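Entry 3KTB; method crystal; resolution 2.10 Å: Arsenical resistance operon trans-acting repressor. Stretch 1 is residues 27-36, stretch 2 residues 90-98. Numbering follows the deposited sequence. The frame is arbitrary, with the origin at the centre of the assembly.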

# COMPACT_ATOMS: atom_id res chain seq x y z
N PRO A 27 -11.30 11.04 41.63
CA PRO A 27 -9.95 10.98 42.21
C PRO A 27 -9.10 9.84 41.63
O PRO A 27 -7.88 9.90 41.68
CB PRO A 27 -10.22 10.71 43.70
CG PRO A 27 -11.58 11.15 43.92
CD PRO A 27 -12.33 10.87 42.66
N GLU A 28 -9.75 8.81 41.10
CA GLU A 28 -9.01 7.76 40.42
C GLU A 28 -8.21 8.36 39.26
O GLU A 28 -7.02 8.07 39.10
CB GLU A 28 -9.94 6.65 39.92
CG GLU A 28 -10.39 5.68 41.03
CD GLU A 28 -9.20 4.99 41.68
OE1 GLU A 28 -8.67 5.51 42.70
OE2 GLU A 28 -8.77 3.94 41.15
N LEU A 29 -8.86 9.20 38.47
CA LEU A 29 -8.18 9.81 37.33
C LEU A 29 -6.96 10.58 37.78
O LEU A 29 -5.91 10.58 37.10
CB LEU A 29 -9.12 10.67 36.50
CG LEU A 29 -10.17 9.91 35.70
CD1 LEU A 29 -11.30 10.84 35.19
CD2 LEU A 29 -9.53 9.16 34.55
N MSE A 30 -7.06 11.24 38.93
CA MSE A 30 -5.91 11.99 39.43
C MSE A 30 -4.85 11.00 39.93
O MSE A 30 -3.64 11.19 39.70
CB MSE A 30 -6.32 12.98 40.52
CG MSE A 30 -5.20 13.86 41.06
SE MSE A 30 -4.31 15.09 39.80
CE MSE A 30 -4.81 16.79 40.61
N ARG A 31 -5.28 9.93 40.59
CA ARG A 31 -4.32 8.94 41.08
C ARG A 31 -3.46 8.41 39.91
O ARG A 31 -2.21 8.47 39.94
CB ARG A 31 -5.03 7.80 41.76
CG ARG A 31 -4.06 6.81 42.41
CD ARG A 31 -4.80 5.68 43.12
NE ARG A 31 -5.67 4.94 42.21
CZ ARG A 31 -5.22 4.08 41.29
NH1 ARG A 31 -6.07 3.45 40.49
NH2 ARG A 31 -3.92 3.86 41.16
N ILE A 32 -4.13 7.92 38.88
CA ILE A 32 -3.42 7.33 37.75
C ILE A 32 -2.59 8.36 36.95
O ILE A 32 -1.49 8.04 36.50
CB ILE A 32 -4.37 6.48 36.84
CG1 ILE A 32 -3.56 5.53 35.98
CG2 ILE A 32 -5.25 7.35 35.97
CD1 ILE A 32 -3.00 4.36 36.76
N ALA A 33 -3.10 9.58 36.80
CA ALA A 33 -2.30 10.62 36.13
C ALA A 33 -1.01 10.92 36.91
O ALA A 33 0.05 11.15 36.32
CB ALA A 33 -3.11 11.89 35.93
N VAL A 34 -1.10 10.92 38.23
CA VAL A 34 0.09 11.19 39.03
C VAL A 34 1.10 10.05 38.87
O VAL A 34 2.30 10.28 38.73
CB VAL A 34 -0.25 11.31 40.53
CG1 VAL A 34 1.03 11.15 41.39
CG2 VAL A 34 -0.92 12.65 40.79
N VAL A 35 0.60 8.81 38.89
CA VAL A 35 1.45 7.65 38.69
C VAL A 35 2.14 7.74 37.33
O VAL A 35 3.35 7.60 37.23
CB VAL A 35 0.64 6.35 38.81
CG1 VAL A 35 1.36 5.20 38.11
CG2 VAL A 35 0.36 6.01 40.31
N ILE A 36 1.37 8.03 36.29
CA ILE A 36 1.91 8.09 34.93
C ILE A 36 3.02 9.12 34.78
O ILE A 36 4.03 8.89 34.13
CB ILE A 36 0.80 8.31 33.88
CG1 ILE A 36 -0.01 7.02 33.72
CG2 ILE A 36 1.41 8.68 32.51
CD1 ILE A 36 -1.24 7.16 32.86
N THR A 90 -12.01 -0.36 35.62
CA THR A 90 -11.32 0.48 36.59
C THR A 90 -9.84 0.66 36.23
O THR A 90 -9.26 -0.17 35.50
CB THR A 90 -11.38 -0.13 38.01
OG1 THR A 90 -10.72 -1.39 38.01
CG2 THR A 90 -12.83 -0.32 38.47
N TYR A 91 -9.22 1.72 36.74
CA TYR A 91 -7.79 1.93 36.50
C TYR A 91 -6.97 1.06 37.42
O TYR A 91 -7.34 0.89 38.58
CB TYR A 91 -7.41 3.41 36.69
CG TYR A 91 -7.99 4.26 35.60
CD1 TYR A 91 -7.40 4.28 34.34
CD2 TYR A 91 -9.14 5.01 35.80
CE1 TYR A 91 -7.91 5.04 33.32
CE2 TYR A 91 -9.68 5.77 34.77
CZ TYR A 91 -9.05 5.77 33.53
OH TYR A 91 -9.53 6.50 32.47
N PRO A 92 -5.85 0.52 36.91
CA PRO A 92 -4.95 -0.30 37.71
C PRO A 92 -4.60 0.38 39.02
O PRO A 92 -4.37 1.58 39.06
CB PRO A 92 -3.69 -0.38 36.84
CG PRO A 92 -4.19 -0.25 35.47
CD PRO A 92 -5.32 0.75 35.56
N THR A 93 -4.57 -0.39 40.10
CA THR A 93 -4.11 0.12 41.37
C THR A 93 -2.65 0.51 41.31
O THR A 93 -1.88 0.02 40.47
CB THR A 93 -4.25 -0.96 42.47
OG1 THR A 93 -3.38 -2.06 42.17
CG2 THR A 93 -5.68 -1.44 42.55
N THR A 94 -2.25 1.37 42.24
CA THR A 94 -0.86 1.76 42.36
C THR A 94 0.03 0.55 42.69
O THR A 94 1.17 0.46 42.21
CB THR A 94 -0.68 2.93 43.36
OG1 THR A 94 -1.55 4.01 42.98
CG2 THR A 94 0.78 3.44 43.34
N LYS A 95 -0.49 -0.39 43.48
CA LYS A 95 0.24 -1.62 43.77
C LYS A 95 0.64 -2.35 42.48
O LYS A 95 1.81 -2.69 42.29
CB LYS A 95 -0.59 -2.56 44.67
CG LYS A 95 0.12 -3.87 45.01
CD LYS A 95 -0.62 -4.67 46.09
CE LYS A 95 0.12 -5.97 46.43
NZ LYS A 95 -0.47 -6.69 47.61
N GLN A 96 -0.33 -2.58 41.60
CA GLN A 96 -0.06 -3.20 40.29
C GLN A 96 0.94 -2.41 39.43
O GLN A 96 1.91 -3.00 38.92
CB GLN A 96 -1.36 -3.39 39.50
CG GLN A 96 -2.38 -4.24 40.19
CD GLN A 96 -3.68 -4.31 39.41
OE1 GLN A 96 -4.35 -3.30 39.21
NE2 GLN A 96 -4.03 -5.51 38.97
N MSE A 97 0.70 -1.11 39.25
CA MSE A 97 1.61 -0.30 38.44
C MSE A 97 3.01 -0.46 39.00
O MSE A 97 3.99 -0.64 38.27
CB MSE A 97 1.21 1.18 38.44
CG MSE A 97 -0.19 1.45 37.87
SE MSE A 97 -0.24 1.05 35.95
CE MSE A 97 0.84 2.60 35.35
N SER A 98 3.09 -0.42 40.33
CA SER A 98 4.36 -0.53 41.03
C SER A 98 4.99 -1.90 40.76
O SER A 98 6.22 -2.02 40.60
CB SER A 98 4.10 -0.32 42.53
OG SER A 98 5.31 -0.03 43.22
O HOH W 1 -10.40 3.02 38.65
O HOH W 2 -8.32 1.59 41.01

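Contact between the helix of residues 27-36 and the segment 90-98, a loop that leads into a second helix at Thr-94, in the arsenical resistance operon trans-acting repressor. The two helices run in nearly the same direction, 19° apart, with axes 11.1 Å distant at closest approach, and 476 Å² of surface is buried between the stretches. Ile-32, whose CA-to-CB bond points toward the other stretch, lies at the apolar centre. Its CG2 sits over one face of the Tyr-91 ring, 4.3 Å from the centroid and 18° off the ring normal, a CH-pi contact in which the methyl group lies over the face, close to the ring normal. The other branch of Ile-32 reaches the second helix: CD1 lies 4.2 Å from CG of Met-97 and 4.5 Å from CD of Pro-92, so one side chain touches both the loop and the helix that follows it. One turn farther along, CG1 of Val-35 packs 3.8 Å from CE of Met-97, a selenomethionine whose m, m, m side chain brings its terminal methyl to this valine. One turn back, Leu-29 starts sideways, but its end comes nearer, and CD2 lies 3.4 Å from CE2 of Tyr-91; the tyrosine, which loses more area to the contact than any other residue here, thus packs against two successive turns of the first helix.

The boundary between apolar and polar parts falls at Thr-94, where OG1 lies 3.8 Å from CG2 of Val-35 and also accepts a hydrogen bond from NH2 of Arg-31 at 3.0 Å. The arginine reaches the loop with its guanidinium edge: NH1 and NH2 both donate to Pro-92 O, at 2.9 and 3.1 Å, so this one carbonyl receives a forked pair. NH2 of Arg-31 also approaches N of Thr-94 to 3.2 Å, but both are donors and no bond forms. Within its own helix, Arg-31 is held by Glu-28, three residues earlier, through NE to OE1 (3.1 Å) and NH1 to OE2 (2.8 Å), a salt bridge with nearly straight hydrogen bonds. Two waters extend this network from Glu-28 OE2 to the backbone of Tyr-91. Water 1 donates to OE2 of Glu-28 (3.1 Å) and accepts from N of Tyr-91 (2.6 Å), while water 2 donates to OE2 of Glu-28 (2.4 Å) and to O of Tyr-91 (2.7 Å). Thr-93 turns away from the first helix and caps its own, OG1 accepting from N of Gln-96 at 3.1 Å.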